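Local coordinates for protein uronate isomerase (PDB 2Q01) that catalyses the isomerisation of D-glucuronate to D-fructuronate, and of D-galacturonate to D-tagaturonate, in pentose and glucuronate interconversion, at residues Tyr231-Ala234 and His235-Arg238; Lys283-Leu286 and Phe287-Gln290; Gly311-Arg314 and Asn315-Val318. All coordinates share one frame; numbering follows the deposited sequence.

Contact 1: Tyr231-Ala234 and His235-Arg238; sequences YLEA and HRLR
Glu233 and Arg236, three residues apart on helix 228-244, form a salt bridge in which Arg236 NH1 donates to Glu233 OE2 at 2.9 Å. The bond is bent, 133° at the hydrogen, and reaches OE2 from above the carboxylate plane, so the two flat groups meet askew. The Arg236 chain, extended from CG to NE, lies back along the helix with one guanidinium face over Leu232 O. On another flank of the same turn, His235 NE2 donates to Tyr231 OH at 3.1 Å. This bond is nearly straight and lies in the imidazole plane. Tyr231 OH also bonds to Val202 O, while His235 ND1 pairs with Tyr197 OH, so both nitrogens of the imidazole have partners. The same two rings make a T-shaped pair: the His235 edge is turned to the phenol face, planes at 87°, with His235 CD2 3.6 Å from Tyr231 CE2. Tyr231 can present that face because its CG stands anti to the backbone nitrogen (chi1 165°). Backbone bonds of the i to i+4 kind run beneath, Leu237 N to Glu233 O measuring 3.0 Å. Farther out, Leu237 CG rests 3.7 Å from Glu233 OE1, and Ala234 and Arg238 pack on Phe217 of helix 210-221. Tyr231 and His235 also reach Met291 and Met295 of helix 281-302. The helix is thus two-sided: an ion pair toward its more exposed flank, and on the buried flank a histidine-tyrosine couple. There Tyr231 OH and Tyr197 OH, at the two nitrogens, probably fix the turn of the imidazole, while Val202 O gives the phenol a second partner among the enclosing side chains.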
ATOM      1  N   TYR B 231      12.985 -10.666  39.134  1.00 40.21           N
ATOM      2  CA  TYR B 231      12.815 -11.045  37.731  1.00 33.02           C
ATOM      3  C   TYR B 231      13.479  -9.962  36.887  1.00 40.94           C
ATOM      4  O   TYR B 231      14.148 -10.246  35.887  1.00 48.16           O
ATOM      5  CB  TYR B 231      11.326 -11.177  37.394  1.00 30.99           C
ATOM      6  CG  TYR B 231      10.983 -11.223  35.917  1.00 23.88           C
ATOM      7  CD1 TYR B 231      11.042 -12.424  35.201  1.00 23.40           C
ATOM      8  CD2 TYR B 231      10.564 -10.073  35.243  1.00 27.74           C
ATOM      9  CE1 TYR B 231      10.714 -12.471  33.855  1.00 33.34           C
ATOM     10  CE2 TYR B 231      10.242 -10.109  33.893  1.00 26.96           C
ATOM     11  CZ  TYR B 231      10.314 -11.309  33.208  1.00 27.08           C
ATOM     12  OH  TYR B 231       9.992 -11.345  31.875  1.00 37.79           O
ATOM     13  N   LEU B 232      13.292  -8.718  37.315  1.00 40.53           N
ATOM     14  CA  LEU B 232      13.933  -7.570  36.697  1.00 40.11           C
ATOM     15  C   LEU B 232      15.443  -7.562  36.918  1.00 44.02           C
ATOM     16  O   LEU B 232      16.195  -7.207  36.006  1.00 50.09           O
ATOM     17  CB  LEU B 232      13.307  -6.269  37.201  1.00 32.27           C
ATOM     18  CG  LEU B 232      11.880  -5.961  36.748  1.00 32.23           C
ATOM     19  CD1 LEU B 232      11.501  -4.561  37.181  1.00 37.85           C
ATOM     20  CD2 LEU B 232      11.739  -6.119  35.240  1.00 37.58           C
ATOM     21  N   GLU B 233      15.881  -7.958  38.115  1.00 41.43           N
ATOM     22  CA  GLU B 233      17.311  -8.140  38.394  1.00 43.71           C
ATOM     23  C   GLU B 233      17.940  -9.238  37.551  1.00 40.87           C
ATOM     24  O   GLU B 233      19.090  -9.122  37.142  1.00 50.16           O
ATOM     25  CB  GLU B 233      17.575  -8.424  39.874  1.00 40.21           C
ATOM     26  CG  GLU B 233      18.149  -7.235  40.634  1.00 61.85           C
ATOM     27  CD  GLU B 233      19.461  -6.729  40.046  1.00 67.35           C
ATOM     28  OE1 GLU B 233      20.386  -7.549  39.853  1.00 75.75           O
ATOM     29  OE2 GLU B 233      19.566  -5.511  39.780  1.00 63.90           O
ATOM     30  N   ALA B 234      17.173 -10.295  37.295  1.00 40.86           N
ATOM     31  CA  ALA B 234      17.615 -11.395  36.450  1.00 39.69           C
ATOM     32  C   ALA B 234      17.801 -10.964  34.997  1.00 42.91           C
ATOM     33  O   ALA B 234      18.672 -11.484  34.310  1.00 49.17           O
ATOM     34  CB  ALA B 234      16.640 -12.545  36.540  1.00 45.40           C
ATOM     35  N   HIS B 235      16.985 -10.016  34.541  1.00 44.00           N
ATOM     36  CA  HIS B 235      17.121  -9.450  33.200  1.00 32.64           C
ATOM     37  C   HIS B 235      18.340  -8.545  33.084  1.00 40.78           C
ATOM     38  O   HIS B 235      19.015  -8.545  32.055  1.00 35.01           O
ATOM     39  CB  HIS B 235      15.879  -8.658  32.819  1.00 34.37           C
ATOM     40  CG  HIS B 235      14.808  -9.475  32.171  1.00 29.67           C
ATOM     41  ND1 HIS B 235      14.970 -10.071  30.940  1.00 38.67           N
ATOM     42  CD2 HIS B 235      13.544  -9.759  32.563  1.00 38.14           C
ATOM     43  CE1 HIS B 235      13.860 -10.707  30.609  1.00 34.80           C
ATOM     44  NE2 HIS B 235      12.979 -10.531  31.575  1.00 47.04           N
ATOM     45  N   ARG B 236      18.607  -7.773  34.136  1.00 36.19           N
ATOM     46  CA  ARG B 236      19.759  -6.879  34.174  1.00 33.08           C
ATOM     47  C   ARG B 236      21.072  -7.651  34.174  1.00 42.27           C
ATOM     48  O   ARG B 236      21.995  -7.308  33.432  1.00 49.10           O
ATOM     49  CB  ARG B 236      19.695  -5.960  35.387  1.00 25.71           C
ATOM     50  CG  ARG B 236      18.677  -4.853  35.271  1.00 40.83           C
ATOM     51  CD  ARG B 236      18.797  -3.868  36.430  1.00 48.45           C
ATOM     52  NE  ARG B 236      17.498  -3.272  36.734  1.00 56.36           N
ATOM     53  CZ  ARG B 236      16.709  -3.647  37.739  1.00 54.88           C
ATOM     54  NH1 ARG B 236      17.084  -4.609  38.576  1.00 47.14           N
ATOM     55  NH2 ARG B 236      15.541  -3.045  37.914  1.00 35.13           N
ATOM     56  N   LEU B 237      21.137  -8.699  34.994  1.00 40.84           N
ATOM     57  CA  LEU B 237      22.319  -9.552  35.084  1.00 40.25           C
ATOM     58  C   LEU B 237      22.588 -10.320  33.791  1.00 45.93           C
ATOM     59  O   LEU B 237      23.744 -10.512  33.412  1.00 53.30           O
ATOM     60  CB  LEU B 237      22.204 -10.523  36.265  1.00 39.26           C
ATOM     61  CG  LEU B 237      22.252  -9.969  37.695  1.00 39.73           C
ATOM     62  CD1 LEU B 237      22.219 -11.116  38.685  1.00 50.70           C
ATOM     63  CD2 LEU B 237      23.468  -9.076  37.949  1.00 45.59           C
ATOM     64  N   ARG B 238      21.525 -10.753  33.118  1.00 44.52           N
ATOM     65  CA  ARG B 238      21.670 -11.470  31.854  1.00 43.75           C
ATOM     66  C   ARG B 238      22.055 -10.540  30.713  1.00 37.57           C
ATOM     67  O   ARG B 238      22.873 -10.900  29.879  1.00 40.27           O
ATOM     68  CB  ARG B 238      20.410 -12.276  31.510  1.00 42.15           C
ATOM     69  CG  ARG B 238      20.226 -13.525  32.371  1.00 34.31           C
ATOM     70  CD  ARG B 238      21.479 -14.364  32.411  1.00 27.81           C
ATOM     71  NE  ARG B 238      21.656 -15.148  31.195  1.00 49.04           N
ATOM     72  CZ  ARG B 238      22.815 -15.656  30.792  1.00 46.66           C
ATOM     73  NH1 ARG B 238      22.872 -16.369  29.675  1.00 32.38           N
ATOM     74  NH2 ARG B 238      23.916 -15.450  31.501  1.00 38.82           N
TER

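Contact 2: Lys283-Leu286 and Phe287-Gln290; sequences KAEL and FRAQ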
ATOM      1  N   LYS B 283      -4.120  -9.829  29.435  1.00 43.61           N
ATOM      2  CA  LYS B 283      -3.072  -9.661  30.446  1.00 40.26           C
ATOM      3  C   LYS B 283      -1.681  -9.959  29.889  1.00 39.83           C
ATOM      4  O   LYS B 283      -0.709  -9.295  30.252  1.00 40.40           O
ATOM      5  CB  LYS B 283      -3.343 -10.550  31.663  1.00 38.82           C
ATOM      6  CG  LYS B 283      -4.309  -9.965  32.682  1.00 50.59           C
ATOM      7  CD  LYS B 283      -4.537 -10.951  33.823  1.00 58.68           C
ATOM      8  CE  LYS B 283      -5.433 -10.367  34.901  1.00 76.22           C
ATOM      9  NZ  LYS B 283      -5.716 -11.367  35.964  1.00 85.75           N
ATOM     10  N   ALA B 284      -1.603 -10.964  29.016  1.00 35.92           N
ATOM     11  CA  ALA B 284      -0.354 -11.355  28.360  1.00 41.30           C
ATOM     12  C   ALA B 284       0.154 -10.266  27.403  1.00 43.39           C
ATOM     13  O   ALA B 284       1.355 -10.002  27.351  1.00 50.61           O
ATOM     14  CB  ALA B 284      -0.532 -12.689  27.632  1.00 28.45           C
ATOM     15  N   GLU B 285      -0.773  -9.647  26.665  1.00 40.78           N
ATOM     16  CA  GLU B 285      -0.508  -8.475  25.830  1.00 36.51           C
ATOM     17  C   GLU B 285       0.024  -7.303  26.633  1.00 42.92           C
ATOM     18  O   GLU B 285       0.970  -6.640  26.208  1.00 54.50           O
ATOM     19  CB  GLU B 285      -1.784  -8.012  25.130  1.00 38.45           C
ATOM     20  CG  GLU B 285      -1.778  -8.132  23.617  1.00 69.46           C
ATOM     21  CD  GLU B 285      -0.726  -7.254  22.954  1.00 78.80           C
ATOM     22  OE1 GLU B 285       0.313  -7.805  22.532  1.00 73.03           O
ATOM     23  OE2 GLU B 285      -0.935  -6.022  22.857  1.00 69.94           O
ATOM     24  N   LEU B 286      -0.603  -7.051  27.781  1.00 35.33           N
ATOM     25  CA  LEU B 286      -0.250  -5.932  28.646  1.00 32.42           C
ATOM     26  C   LEU B 286       1.149  -6.106  29.221  1.00 31.20           C
ATOM     27  O   LEU B 286       1.894  -5.137  29.325  1.00 41.52           O
ATOM     28  CB  LEU B 286      -1.264  -5.794  29.790  1.00 32.14           C
ATOM     29  CG  LEU B 286      -1.747  -4.404  30.244  1.00 31.11           C
ATOM     30  CD1 LEU B 286      -2.364  -4.482  31.631  1.00 38.14           C
ATOM     31  CD2 LEU B 286      -0.681  -3.313  30.224  1.00 31.55           C
ATOM     32  N   PHE B 287       1.503  -7.336  29.588  1.00 39.84           N
ATOM     33  CA  PHE B 287       2.821  -7.610  30.150  1.00 33.75           C
ATOM     34  C   PHE B 287       3.911  -7.473  29.101  1.00 35.89           C
ATOM     35  O   PHE B 287       4.938  -6.867  29.373  1.00 39.69           O
ATOM     36  CB  PHE B 287       2.874  -8.981  30.819  1.00 31.98           C
ATOM     37  CG  PHE B 287       4.161  -9.251  31.559  1.00 37.31           C
ATOM     38  CD1 PHE B 287       4.454  -8.581  32.749  1.00 22.64           C
ATOM     39  CD2 PHE B 287       5.076 -10.184  31.070  1.00 24.98           C
ATOM     40  CE1 PHE B 287       5.640  -8.836  33.437  1.00 36.80           C
ATOM     41  CE2 PHE B 287       6.261 -10.445  31.744  1.00 22.84           C
ATOM     42  CZ  PHE B 287       6.546  -9.773  32.934  1.00 38.68           C
ATOM     43  N   ARG B 288       3.671  -8.010  27.904  1.00 37.71           N
ATOM     44  CA  ARG B 288       4.579  -7.829  26.763  1.00 32.34           C
ATOM     45  C   ARG B 288       4.770  -6.348  26.404  1.00 36.97           C
ATOM     46  O   ARG B 288       5.882  -5.915  26.108  1.00 45.91           O
ATOM     47  CB  ARG B 288       4.071  -8.602  25.552  1.00 27.68           C
ATOM     48  CG  ARG B 288       4.260 -10.103  25.651  1.00 31.90           C
ATOM     49  CD  ARG B 288       3.950 -10.790  24.333  1.00 38.07           C
ATOM     50  NE  ARG B 288       2.675 -10.360  23.761  1.00 20.67           N
ATOM     51  CZ  ARG B 288       1.542 -11.056  23.812  1.00 31.42           C
ATOM     52  NH1 ARG B 288       0.441 -10.574  23.246  1.00 17.94           N
ATOM     53  NH2 ARG B 288       1.499 -12.235  24.412  1.00 17.25           N
ATOM     54  N   ALA B 289       3.678  -5.589  26.451  1.00 35.68           N
ATOM     55  CA  ALA B 289       3.703  -4.135  26.332  1.00 25.91           C
ATOM     56  C   ALA B 289       4.502  -3.447  27.445  1.00 28.24           C
ATOM     57  O   ALA B 289       5.319  -2.573  27.171  1.00 34.79           O
ATOM     58  CB  ALA B 289       2.274  -3.586  26.286  1.00 20.06           C
ATOM     59  N   GLN B 290       4.259  -3.835  28.696  1.00 33.80           N
ATOM     60  CA  GLN B 290       4.963  -3.238  29.835  1.00 32.00           C
ATOM     61  C   GLN B 290       6.449  -3.559  29.809  1.00 21.94           C
ATOM     62  O   GLN B 290       7.276  -2.710  30.130  1.00 27.03           O
ATOM     63  CB  GLN B 290       4.343  -3.678  31.169  1.00 30.59           C
ATOM     64  CG  GLN B 290       5.079  -3.161  32.419  1.00 24.12           C
ATOM     65  CD  GLN B 290       5.211  -1.646  32.444  1.00 41.97           C
ATOM     66  OE1 GLN B 290       4.291  -0.921  32.060  1.00 47.35           O
ATOM     67  NE2 GLN B 290       6.358  -1.161  32.904  1.00 38.09           N
TER
HETATM   68  O   HOH W   1       2.810  -7.884  22.215  1.00 50.28           O
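Arg288 reaches back along helix 281-302 to Glu285, three residues earlier, and its NH1 donates to Glu285 OE1 at 2.9 Å, an angle of 159° at the hydrogen. The carboxylate uses the anti lone pair of OE1, and that oxygen lies in the guanidinium plane, although the two groups are turned 44° apart. A bend at chi3 (-49°) folds the arginine over the helix, laying one guanidinium face above Ala284 O and bringing NH2 to 3.8 Å from Ala284 CB. This is the close-packed part: Arg288 is buried, and NH2 makes further salt bridges to Asp204 and Glu206, so acidic groups surround its charge. A water closes a small ring on the same edge, accepting from Arg288 NE at 2.9 Å and donating to Glu285 OE1, which is also bonded to Thr256 OG1. The looser side holds Lys283 and Leu286, both partly exposed; the lysine chain runs out extended, away from the following turn and alongside Leu270 and Ser273. Backbone bonds such as Gln290 N to Leu286 O, 2.8 Å, keep the turns regular beneath. Phe287 leaves on a different flank from Arg288, its ring meeting Phe205 edge-to-face and packing on Leu274 of helix 264-276 and on Trp228 and Tyr231 of helix 228-244, so the first turns of helix 281-302 lie against both helices; its far end leads to strand 305-308.

Contact 3: Gly311-Arg314 and Asn315-Val318; sequences GSHR and NHNV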
ATOM      1  N   GLY B 311       4.476  -8.109  14.721  1.00 32.96           N
ATOM      2  CA  GLY B 311       3.410  -8.303  13.745  1.00 40.95           C
ATOM      3  C   GLY B 311       3.386  -9.624  13.016  1.00 45.38           C
ATOM      4  O   GLY B 311       2.803  -9.726  11.933  1.00 49.50           O
ATOM      5  N   SER B 312       4.007 -10.640  13.603  1.00 41.31           N
ATOM      6  CA  SER B 312       3.990 -11.968  13.015  1.00 42.12           C
ATOM      7  C   SER B 312       2.991 -12.887  13.723  1.00 45.13           C
ATOM      8  O   SER B 312       3.056 -13.070  14.938  1.00 51.42           O
ATOM      9  CB  SER B 312       5.393 -12.570  13.033  1.00 42.70           C
ATOM     10  OG  SER B 312       5.412 -13.817  12.370  1.00 38.45           O
ATOM     11  N   HIS B 313       2.056 -13.433  12.946  1.00 46.22           N
ATOM     12  CA  HIS B 313       1.160 -14.492  13.398  1.00 36.29           C
ATOM     13  C   HIS B 313       1.927 -15.797  13.315  1.00 37.79           C
ATOM     14  O   HIS B 313       1.909 -16.466  12.281  1.00 38.74           O
ATOM     15  CB  HIS B 313      -0.060 -14.574  12.487  1.00 31.35           C
ATOM     16  CG  HIS B 313      -1.194 -15.367  13.050  1.00 34.68           C
ATOM     17  ND1 HIS B 313      -1.110 -16.720  13.296  1.00 33.95           N
ATOM     18  CD2 HIS B 313      -2.452 -15.001  13.390  1.00 43.48           C
ATOM     19  CE1 HIS B 313      -2.258 -17.149  13.785  1.00 29.86           C
ATOM     20  NE2 HIS B 313      -3.092 -16.126  13.846  1.00 42.81           N
ATOM     21  N   ARG B 314       2.597 -16.157  14.401  1.00 34.08           N
ATOM     22  CA  ARG B 314       3.444 -17.338  14.409  1.00 37.20           C
ATOM     23  C   ARG B 314       2.624 -18.609  14.501  1.00 38.67           C
ATOM     24  O   ARG B 314       1.556 -18.618  15.117  1.00 46.15           O
ATOM     25  CB  ARG B 314       4.486 -17.259  15.532  1.00 37.64           C
ATOM     26  CG  ARG B 314       5.396 -16.046  15.393  1.00 52.26           C
ATOM     27  CD  ARG B 314       6.624 -16.111  16.278  1.00 67.11           C
ATOM     28  NE  ARG B 314       7.344 -14.836  16.274  1.00 84.52           N
ATOM     29  CZ  ARG B 314       8.261 -14.481  15.374  1.00 84.70           C
ATOM     30  NH1 ARG B 314       8.596 -15.304  14.386  1.00 83.20           N
ATOM     31  NH2 ARG B 314       8.848 -13.293  15.463  1.00 73.61           N
ATOM     32  N   ASN B 315       3.126 -19.659  13.847  1.00 36.28           N
ATOM     33  CA  ASN B 315       2.564 -21.007  13.893  1.00 35.26           C
ATOM     34  C   ASN B 315       1.120 -21.063  13.417  1.00 38.77           C
ATOM     35  O   ASN B 315       0.257 -21.653  14.070  1.00 43.74           O
ATOM     36  CB  ASN B 315       2.734 -21.621  15.293  1.00 42.59           C
ATOM     37  CG  ASN B 315       4.160 -21.521  15.805  1.00 46.67           C
ATOM     38  OD1 ASN B 315       5.113 -21.855  15.097  1.00 53.40           O
ATOM     39  ND2 ASN B 315       4.315 -21.051  17.035  1.00 47.36           N
ATOM     40  N   HIS B 316       0.880 -20.439  12.267  1.00 42.66           N
ATOM     41  CA  HIS B 316      -0.447 -20.329  11.662  1.00 39.04           C
ATOM     42  C   HIS B 316      -1.015 -21.692  11.262  1.00 44.86           C
ATOM     43  O   HIS B 316      -2.217 -21.926  11.382  1.00 50.77           O
ATOM     44  CB  HIS B 316      -0.368 -19.400  10.453  1.00 36.90           C
ATOM     45  CG  HIS B 316      -1.695 -18.988   9.912  1.00 35.14           C
ATOM     46  ND1 HIS B 316      -2.345 -19.691   8.921  1.00 32.20           N
ATOM     47  CD2 HIS B 316      -2.494 -17.941  10.218  1.00 27.37           C
ATOM     48  CE1 HIS B 316      -3.489 -19.092   8.637  1.00 22.69           C
ATOM     49  NE2 HIS B 316      -3.603 -18.028   9.410  1.00 38.57           N
ATOM     50  N   ASN B 317      -0.143 -22.583  10.793  1.00 48.03           N
ATOM     51  CA  ASN B 317      -0.504 -23.968  10.524  1.00 50.86           C
ATOM     52  C   ASN B 317      -0.442 -24.733  11.839  1.00 60.53           C
ATOM     53  O   ASN B 317       0.647 -24.974  12.375  1.00 61.27           O
ATOM     54  CB  ASN B 317       0.459 -24.571   9.496  1.00 51.32           C
ATOM     55  CG  ASN B 317      -0.122 -25.772   8.754  1.00 57.03           C
ATOM     56  OD1 ASN B 317      -0.006 -25.859   7.533  1.00 46.61           O
ATOM     57  ND2 ASN B 317      -0.724 -26.707   9.483  1.00 54.24           N
ATOM     58  N   VAL B 318      -1.616 -25.101  12.351  1.00 61.96           N
ATOM     59  CA  VAL B 318      -1.733 -25.756  13.658  1.00 58.28           C
ATOM     60  C   VAL B 318      -1.254 -27.206  13.578  1.00 56.28           C
ATOM     61  O   VAL B 318      -0.533 -27.672  14.466  1.00 59.07           O
ATOM     62  CB  VAL B 318      -3.180 -25.672  14.226  1.00 60.17           C
ATOM     63  CG1 VAL B 318      -3.242 -26.219  15.646  1.00 63.57           C
ATOM     64  CG2 VAL B 318      -3.683 -24.236  14.206  1.00 55.62           C
TER
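His313 and His316 form a T-shaped ring pair at the exit of a short two-stranded antiparallel ribbon, strands 312-313 and 332-333, in a protein of the TIM-barrel clan; the chain turns here toward helix 318-323. The edge of His316 points at the face of His313, ring centres 4.9 Å apart and planes at 67°, and the atom that does the touching is His316 CD2, displaced toward the rim of the His313 ring. His313 has CG anti to the backbone N (chi1 -165°) and His316 adopts the same setting, which brings the two rings together across the bend.

Polar bonds lead outward, since no hydrogen bond joins the two segments. Both nitrogens of His316 are taken by the second subunit: ND1 bonds to Tyr378 OH and NE2 to Val339 O of that chain. His313 NE2 makes a weak bond to Asp340 of the same neighbouring subunit, so the pair lies at the subunit interface. Swapping His313 for an alanine would probably leave the edge of His316 without its ring face, open a gap beside Lys343 of the second subunit, and deprive Asp340 there of its weak bond.

Backbone form and packing complete the bend. Asn315 has positive phi and psi, in the left-handed helical region, the turn that carries the chain round, and its N bonds to Asp331 OD1. Beside the strand, Arg314 runs extended from CG to NE and sets a guanidinium face over Ser312 CB at 4.2 Å above its plane. Across the ring pair, His316 CD2 lies 3.6 Å from His313 ND1 and 3.7 Å from His313 CE1.

Overall arrangement
The three contacts follow one another along the chain. Contacts 1 and 2 lie on helices 228-244 and 281-302, with centres 18 Å apart, and they touch directly: Tyr231 CE2 packs 3.8 Å from Phe287 CZ. Contact 3 stands apart from both, its nearest atoms about 9 Å from contact 2 and about 16 Å from contact 1. Strand 305-308 of the parallel sheet connects helix 281-302 to the ribbon that carries contact 3. Contacts 1 and 2 each lie along one helix and touch within one subunit, whereas contact 3 faces a second copy of the protein. The side chain of His316 lies about 12 Å from a bound potassium ion.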